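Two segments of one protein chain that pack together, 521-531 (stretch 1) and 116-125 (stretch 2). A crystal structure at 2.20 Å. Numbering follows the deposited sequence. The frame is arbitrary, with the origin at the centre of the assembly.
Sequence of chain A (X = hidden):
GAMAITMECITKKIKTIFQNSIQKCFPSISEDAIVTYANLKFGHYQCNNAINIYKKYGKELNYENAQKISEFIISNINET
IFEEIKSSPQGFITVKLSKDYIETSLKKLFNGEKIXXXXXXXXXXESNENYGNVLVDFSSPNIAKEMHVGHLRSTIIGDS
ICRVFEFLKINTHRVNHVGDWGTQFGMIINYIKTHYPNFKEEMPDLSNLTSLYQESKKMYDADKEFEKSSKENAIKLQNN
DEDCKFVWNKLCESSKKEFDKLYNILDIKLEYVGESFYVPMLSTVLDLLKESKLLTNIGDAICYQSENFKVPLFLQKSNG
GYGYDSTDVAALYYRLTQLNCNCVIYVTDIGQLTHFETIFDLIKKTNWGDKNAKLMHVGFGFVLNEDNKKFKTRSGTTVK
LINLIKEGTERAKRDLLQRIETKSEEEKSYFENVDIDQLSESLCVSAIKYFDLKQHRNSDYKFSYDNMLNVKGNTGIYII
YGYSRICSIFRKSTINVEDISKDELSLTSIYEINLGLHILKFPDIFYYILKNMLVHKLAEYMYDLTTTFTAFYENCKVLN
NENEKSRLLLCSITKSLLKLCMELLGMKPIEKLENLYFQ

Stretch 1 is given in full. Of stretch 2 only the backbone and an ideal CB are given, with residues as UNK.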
# COMPACT_ATOMS: atom_id res chain seq x y z
N LYS A 521 -5.14 -12.13 13.29
CA LYS A 521 -3.86 -11.92 12.61
C LYS A 521 -3.73 -10.54 11.94
O LYS A 521 -2.65 -10.15 11.53
CB LYS A 521 -3.61 -12.99 11.56
CG LYS A 521 -3.33 -14.40 12.11
CD LYS A 521 -2.94 -15.33 10.96
CE LYS A 521 -2.62 -16.72 11.45
NZ LYS A 521 -2.25 -17.58 10.28
N PHE A 522 -4.85 -9.84 11.80
CA PHE A 522 -4.94 -8.58 11.06
C PHE A 522 -3.78 -7.60 11.39
O PHE A 522 -3.11 -7.13 10.49
CB PHE A 522 -6.32 -7.94 11.29
CG PHE A 522 -6.68 -6.85 10.31
CD1 PHE A 522 -6.50 -7.03 8.95
CD2 PHE A 522 -7.23 -5.65 10.75
CE1 PHE A 522 -6.85 -6.03 8.04
CE2 PHE A 522 -7.59 -4.65 9.86
CZ PHE A 522 -7.40 -4.84 8.49
N PRO A 523 -3.50 -7.36 12.69
CA PRO A 523 -2.39 -6.43 12.98
C PRO A 523 -1.02 -6.86 12.44
O PRO A 523 -0.19 -5.97 12.16
CB PRO A 523 -2.37 -6.40 14.52
CG PRO A 523 -3.79 -6.71 14.90
CD PRO A 523 -4.19 -7.77 13.92
N ASP A 524 -0.79 -8.17 12.29
CA ASP A 524 0.47 -8.67 11.75
C ASP A 524 0.71 -8.11 10.34
O ASP A 524 1.84 -7.81 9.94
CB ASP A 524 0.50 -10.21 11.70
CG ASP A 524 0.30 -10.87 13.08
OD1 ASP A 524 0.28 -10.20 14.13
OD2 ASP A 524 0.18 -12.09 13.11
N ILE A 525 -0.38 -8.00 9.58
CA ILE A 525 -0.32 -7.51 8.20
C ILE A 525 0.26 -6.08 8.18
O ILE A 525 1.13 -5.76 7.36
CB ILE A 525 -1.70 -7.51 7.53
CG1 ILE A 525 -2.32 -8.92 7.55
CG2 ILE A 525 -1.60 -6.97 6.10
CD1 ILE A 525 -1.49 -9.93 6.76
N PHE A 526 -0.21 -5.25 9.10
CA PHE A 526 0.24 -3.86 9.16
C PHE A 526 1.66 -3.79 9.68
O PHE A 526 2.50 -3.04 9.14
CB PHE A 526 -0.72 -3.04 10.01
CG PHE A 526 -2.08 -2.93 9.41
CD1 PHE A 526 -2.37 -1.93 8.49
CD2 PHE A 526 -3.06 -3.87 9.71
CE1 PHE A 526 -3.62 -1.85 7.91
CE2 PHE A 526 -4.32 -3.80 9.12
CZ PHE A 526 -4.60 -2.79 8.22
N TYR A 527 1.94 -4.61 10.69
CA TYR A 527 3.30 -4.74 11.20
C TYR A 527 4.30 -5.00 10.07
O TYR A 527 5.36 -4.36 9.99
CB TYR A 527 3.36 -5.86 12.25
CG TYR A 527 4.74 -6.28 12.66
CD1 TYR A 527 5.53 -5.46 13.47
CD2 TYR A 527 5.27 -7.50 12.24
CE1 TYR A 527 6.81 -5.85 13.86
CE2 TYR A 527 6.55 -7.91 12.64
CZ TYR A 527 7.31 -7.08 13.44
OH TYR A 527 8.57 -7.47 13.82
N TYR A 528 3.97 -5.92 9.17
CA TYR A 528 4.93 -6.18 8.10
C TYR A 528 4.88 -5.14 6.94
O TYR A 528 5.91 -4.82 6.34
CB TYR A 528 4.75 -7.59 7.57
CG TYR A 528 5.39 -8.63 8.48
CD1 TYR A 528 6.77 -8.65 8.66
CD2 TYR A 528 4.62 -9.56 9.17
CE1 TYR A 528 7.38 -9.60 9.49
CE2 TYR A 528 5.22 -10.52 10.00
CZ TYR A 528 6.59 -10.52 10.15
OH TYR A 528 7.20 -11.45 10.98
N ILE A 529 3.69 -4.61 6.65
CA ILE A 529 3.58 -3.58 5.61
C ILE A 529 4.45 -2.37 5.94
O ILE A 529 5.18 -1.87 5.09
CB ILE A 529 2.13 -3.13 5.42
CG1 ILE A 529 1.39 -4.13 4.54
CG2 ILE A 529 2.07 -1.77 4.75
CD1 ILE A 529 -0.04 -3.73 4.21
N LEU A 530 4.40 -1.92 7.18
CA LEU A 530 5.24 -0.79 7.59
C LEU A 530 6.72 -1.07 7.30
O LEU A 530 7.50 -0.15 7.04
CB LEU A 530 5.05 -0.50 9.08
CG LEU A 530 3.70 0.06 9.54
CD1 LEU A 530 3.80 0.40 11.02
CD2 LEU A 530 3.26 1.28 8.71
N LYS A 531 7.09 -2.35 7.34
CA LYS A 531 8.48 -2.76 7.15
C LYS A 531 8.87 -2.90 5.68
O LYS A 531 9.98 -2.55 5.31
CB LYS A 531 8.73 -4.09 7.88
CG LYS A 531 8.61 -3.96 9.40
CD LYS A 531 8.72 -5.30 10.11
CE LYS A 531 10.13 -5.87 10.01
NZ LYS A 531 10.29 -7.10 10.84
N UNK A 116 -15.91 -2.27 16.39
CA UNK A 116 -14.90 -1.26 16.05
C UNK A 116 -13.50 -1.87 15.91
O UNK A 116 -12.82 -2.13 16.91
CB UNK A 116 -14.88 -0.16 17.12
N UNK A 117 -13.08 -2.11 14.67
CA UNK A 117 -11.73 -2.61 14.38
C UNK A 117 -10.71 -1.46 14.32
O UNK A 117 -10.79 -0.61 13.43
CB UNK A 117 -11.73 -3.38 13.06
N UNK A 118 -9.77 -1.46 15.25
CA UNK A 118 -8.83 -0.35 15.40
C UNK A 118 -7.45 -0.87 15.75
O UNK A 118 -7.31 -1.90 16.40
CB UNK A 118 -9.31 0.63 16.47
N UNK A 119 -6.43 -0.14 15.31
CA UNK A 119 -5.05 -0.57 15.53
C UNK A 119 -4.20 0.63 15.87
O UNK A 119 -4.04 1.55 15.07
CB UNK A 119 -4.49 -1.29 14.30
N UNK A 120 -3.64 0.63 17.07
CA UNK A 120 -2.71 1.67 17.44
C UNK A 120 -1.34 1.41 16.85
O UNK A 120 -0.73 0.37 17.13
CB UNK A 120 -2.62 1.79 18.96
N UNK A 121 -0.83 2.34 16.06
CA UNK A 121 0.45 2.14 15.40
C UNK A 121 1.62 1.89 16.38
O UNK A 121 2.59 1.20 16.04
CB UNK A 121 0.76 3.36 14.53
N UNK A 122 1.52 2.44 17.60
CA UNK A 122 2.53 2.20 18.64
C UNK A 122 2.75 0.69 18.88
O UNK A 122 3.85 0.23 19.20
CB UNK A 122 2.11 2.88 19.94
N UNK A 123 1.69 -0.10 18.69
CA UNK A 123 1.75 -1.53 18.94
C UNK A 123 2.28 -2.33 17.76
O UNK A 123 2.48 -3.54 17.88
CB UNK A 123 0.36 -2.04 19.32
N UNK A 124 2.49 -1.69 16.60
CA UNK A 124 3.00 -2.49 15.47
C UNK A 124 4.34 -1.98 14.97
O UNK A 124 4.75 -2.28 13.85
CB UNK A 124 1.99 -2.49 14.32
N UNK A 125 5.03 -1.22 15.81
CA UNK A 125 6.30 -0.63 15.44
C UNK A 125 7.24 -0.62 16.63
O UNK A 125 6.82 -0.90 17.77
CB UNK A 125 6.10 0.79 14.90

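Stretch 2 runs along one flank of the helix in stretch 1, which offers it an almost wholly apolar surface. Position 116 is extended and has nothing of stretch 1 within 5.5 Å of its ideal CB, so the contact sets no preference; it is Asp-116.

At position 117 the backbone is again extended and CA-to-CB points toward the helix, with the ideal CB 5.4 Å from CE2 of Phe-522. An apolar side chain long enough to bridge that gap would suit, such as Val, Ile, Leu or Met. The residue is Ile-117, whose CG2 lies 4.0 Å from Phe-522 CE2. Position 118, in an extended stretch, points away, and small or polar residues fit; it is Ser-118.

Position 119 turns back toward stretch 1. Its ideal CB stands 5.5 Å from both Phe-526 CD2 and Pro-523 CG, leaving a hollow between the proline and two aromatic rings that a medium-sized apolar side chain, Ile, Leu or Met, could fill. Ile-119 sends CD1 into it: this methyl is 3.4 Å from Phe-526 CD2, 4.1 Å from Phe-522 CD2 and 4.1 Å from Pro-523 CG.

Position 120 is out of reach and precedes a 3-10 segment, where a side chain able to accept a hydrogen bond is useful. Asn-120 does so: its OD1 accepts a hydrogen bond from the backbone N of position 122 (2.9 Å). At position 121 CA-to-CB runs sideways, and a side chain with a gamma carbon turned toward Leu-530 could make contact; Val, Ile, Leu or Met would serve. Ile-121 brings CG1 to 4.1 Å from Leu-530 CD1. Positions 122 and 123 lie beyond reach and tolerate polar residues, here Asn-122 and Asp-123.

Position 124 faces the helix most closely: its ideal CB is 4.1 Å from CA of Tyr-527, 4.6 Å from O of Pro-523 and 4.7 Å from CD1 of Leu-530. A compact or branched apolar residue, Val, Ile or Leu, is expected. Ile-124 has the largest covered area of the stretch. Its CD1 reaches 3.6 Å from both Phe-526 CB and Leu-530 CD1, while CG2 lies 3.8 Å from Pro-523 O. Ile-124 O lies at the edge of the Tyr-527 ring, 3.3 Å from Tyr-527 CD1, and a water donates to both Ile-124 O (2.8 Å) and Tyr-527 O (3.0 Å), linking the two backbones.

Position 125 points sideways, its ideal CB 4.5 Å from Leu-530 CD1, so many residues would do; the end of Lys-125 leads away, and its NZ is hydrogen-bonded elsewhere in the structure.

Stretch 2, residues 116-125: DISININDIK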
# COMPACT_ATOMS: atom_id res chain seq x y z
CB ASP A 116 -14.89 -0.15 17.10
CG ASP A 116 -13.89 0.96 16.77
OD1 ASP A 116 -13.60 1.18 15.57
OD2 ASP A 116 -13.38 1.61 17.72
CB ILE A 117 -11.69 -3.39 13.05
CG1 ILE A 117 -12.64 -4.59 13.11
CG2 ILE A 117 -10.28 -3.85 12.75
CD1 ILE A 117 -12.97 -5.16 11.74
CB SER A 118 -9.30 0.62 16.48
OG SER A 118 -10.70 0.75 16.46
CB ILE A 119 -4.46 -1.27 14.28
CG1 ILE A 119 -5.11 -2.62 14.03
CG2 ILE A 119 -2.93 -1.45 14.41
CD1 ILE A 119 -4.60 -3.28 12.72
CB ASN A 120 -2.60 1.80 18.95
CG ASN A 120 -1.95 3.09 19.36
OD1 ASN A 120 -0.77 3.32 19.08
ND2 ASN A 120 -2.72 3.97 20.01
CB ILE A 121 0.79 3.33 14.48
CG1 ILE A 121 1.96 2.98 13.55
CG2 ILE A 121 1.05 4.62 15.30
CD1 ILE A 121 2.12 3.96 12.35
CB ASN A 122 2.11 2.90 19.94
CG ASN A 122 2.23 4.43 19.86
OD1 ASN A 122 3.02 4.97 19.09
ND2 ASN A 122 1.41 5.14 20.65
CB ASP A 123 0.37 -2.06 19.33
CG ASP A 123 -0.15 -1.45 20.59
OD1 ASP A 123 0.65 -1.24 21.53
OD2 ASP A 123 -1.37 -1.17 20.65
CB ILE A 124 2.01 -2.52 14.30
CG1 ILE A 124 1.61 -1.10 13.88
CG2 ILE A 124 0.77 -3.35 14.67
CD1 ILE A 124 0.86 -1.09 12.56
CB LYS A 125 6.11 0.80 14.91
CG LYS A 125 5.70 1.84 15.97
CD LYS A 125 5.53 3.23 15.35
CE LYS A 125 5.13 4.28 16.37
NZ LYS A 125 6.18 4.49 17.43
O HOH W 1 6.63 -2.41 11.82
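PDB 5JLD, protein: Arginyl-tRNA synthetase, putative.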